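Side-chain contact in glutamate racemase (Escherichia coli, PDB 2JFN), which belongs to the aspartate/glutamate racemase family and is built as a two-domain alpha/beta enzyme: residues A[183-186]-A[187-190]. Numbering follows the deposited sequence.
Sequences LKRI and LRPW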
loop_
_atom_site.group_PDB
_atom_site.type_symbol
_atom_site.label_atom_id
_atom_site.label_comp_id
_atom_site.label_asym_id
_atom_site.label_seq_id
_atom_site.Cartn_x
_atom_site.Cartn_y
_atom_site.Cartn_z
ATOM N N LEU A 183 -13.099 0.828 15.524
ATOM C CA LEU A 183 -13.053 1.784 14.423
ATOM C C LEU A 183 -13.747 3.087 14.783
ATOM O O LEU A 183 -13.226 4.171 14.514
ATOM C CB LEU A 183 -13.717 1.205 13.175
ATOM C CG LEU A 183 -12.830 0.503 12.149
ATOM C CD1 LEU A 183 -13.692 0.096 10.954
ATOM C CD2 LEU A 183 -11.701 1.437 11.703
ATOM N N LYS A 184 -14.930 2.982 15.383
ATOM C CA LYS A 184 -15.687 4.167 15.772
ATOM C C LYS A 184 -14.872 5.018 16.732
ATOM O O LYS A 184 -14.914 6.246 16.679
ATOM C CB LYS A 184 -17.004 3.767 16.445
ATOM C CG LYS A 184 -18.004 3.113 15.513
ATOM C CD LYS A 184 -19.211 2.589 16.275
ATOM C CE LYS A 184 -20.140 1.811 15.359
ATOM N NZ LYS A 184 -21.271 1.187 16.120
ATOM N N ARG A 185 -14.141 4.353 17.617
ATOM C CA ARG A 185 -13.315 5.045 18.596
ATOM C C ARG A 185 -12.203 5.798 17.875
ATOM O O ARG A 185 -11.957 6.977 18.135
ATOM C CB ARG A 185 -12.713 4.032 19.575
ATOM C CG ARG A 185 -11.808 4.656 20.626
ATOM C CD ARG A 185 -12.588 5.574 21.562
ATOM N NE ARG A 185 -11.684 6.377 22.381
ATOM C CZ ARG A 185 -10.931 7.364 21.905
ATOM N NH1 ARG A 185 -10.976 7.677 20.615
ATOM N NH2 ARG A 185 -10.119 8.028 22.716
ATOM N N ILE A 186 -11.533 5.107 16.960
ATOM C CA ILE A 186 -10.456 5.725 16.202
ATOM C C ILE A 186 -10.987 6.928 15.420
ATOM O O ILE A 186 -10.339 7.970 15.353
ATOM C CB ILE A 186 -9.827 4.708 15.213
ATOM C CG1 ILE A 186 -9.168 3.564 15.996
ATOM C CG2 ILE A 186 -8.814 5.411 14.312
ATOM C CD1 ILE A 186 -8.641 2.433 15.117
ATOM N N LEU A 187 -12.175 6.783 14.839
ATOM C CA LEU A 187 -12.777 7.852 14.046
ATOM C C LEU A 187 -13.648 8.828 14.847
ATOM O O LEU A 187 -14.269 9.723 14.274
ATOM C CB LEU A 187 -13.606 7.239 12.902
ATOM C CG LEU A 187 -12.814 6.410 11.881
ATOM C CD1 LEU A 187 -13.758 5.609 10.992
ATOM C CD2 LEU A 187 -11.950 7.335 11.045
ATOM N N ARG A 188 -13.674 8.666 16.168
ATOM C CA ARG A 188 -14.488 9.526 17.027
ATOM C C ARG A 188 -14.322 11.010 16.686
ATOM O O ARG A 188 -15.308 11.722 16.529
ATOM C CB ARG A 188 -14.163 9.270 18.512
ATOM C CG ARG A 188 -15.222 9.830 19.484
ATOM C CD ARG A 188 -14.966 9.416 20.934
ATOM N NE ARG A 188 -13.831 10.120 21.532
ATOM C CZ ARG A 188 -13.485 10.027 22.813
ATOM N NH1 ARG A 188 -14.180 9.254 23.637
ATOM N NH2 ARG A 188 -12.453 10.713 23.278
ATOM N N PRO A 189 -13.070 11.489 16.540
ATOM C CA PRO A 189 -12.830 12.899 16.211
ATOM C C PRO A 189 -13.689 13.379 15.045
ATOM O O PRO A 189 -14.275 14.467 15.089
ATOM C CB PRO A 189 -11.346 12.919 15.853
ATOM C CG PRO A 189 -10.779 11.841 16.697
ATOM C CD PRO A 189 -11.801 10.738 16.577
ATOM N N TRP A 190 -13.752 12.563 13.997
ATOM C CA TRP A 190 -14.525 12.896 12.810
ATOM C C TRP A 190 -16.024 12.757 13.029
ATOM O O TRP A 190 -16.801 13.564 12.535
ATOM C CB TRP A 190 -14.077 12.024 11.632
ATOM C CG TRP A 190 -12.728 12.414 11.092
ATOM C CD1 TRP A 190 -11.901 13.386 11.576
ATOM C CD2 TRP A 190 -12.063 11.851 9.953
ATOM N NE1 TRP A 190 -10.763 13.465 10.811
ATOM C CE2 TRP A 190 -10.837 12.534 9.808
ATOM C CE3 TRP A 190 -12.387 10.835 9.043
ATOM C CZ2 TRP A 190 -9.930 12.237 8.787
ATOM C CZ3 TRP A 190 -11.481 10.539 8.022
ATOM C CH2 TRP A 190 -10.269 11.239 7.907
#
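R185 and R188 stack their guanidinium groups in a local contact between side chains three residues apart. It sits at the junction between helix 180-186 and the short helix 188-191. The two groups lie face on face, centres 3.8 Å apart and planes only 10° from parallel. CZ of each arginine stands over the centre of the other group, and R185 NH2 comes within 3.6 Å of R188 NH2. Two like charges are thus close, a cost that solvent probably screens, since R185 is exposed and R188 partly so. In both residues CG lies anti to the backbone N (chi1 179° in R185, -164° in R188). R185 then bends at chi2 and R188 at chi3, which brings the two ends together. At the backbone, two hydrogen bonds join the segments. L187 N donates to L183 O at 2.8 Å, an i to i+4 bond. R188 N donates to R185 O at 3.1 Å, an i to i+3 bond. P189 has no N-H to give; its CD instead packs 3.4 Å from I186 O. The leucines and I186 turn to a largely apolar neighbourhood, with E213 and E164 as acidic neighbours. L183 and L187 meet V217 of helix 211-217, I186 rests on M165 and L168 of helix 163-174, and L187 and W190 reach L160 of strand 156-161, an outermost strand of the four-stranded parallel sheet.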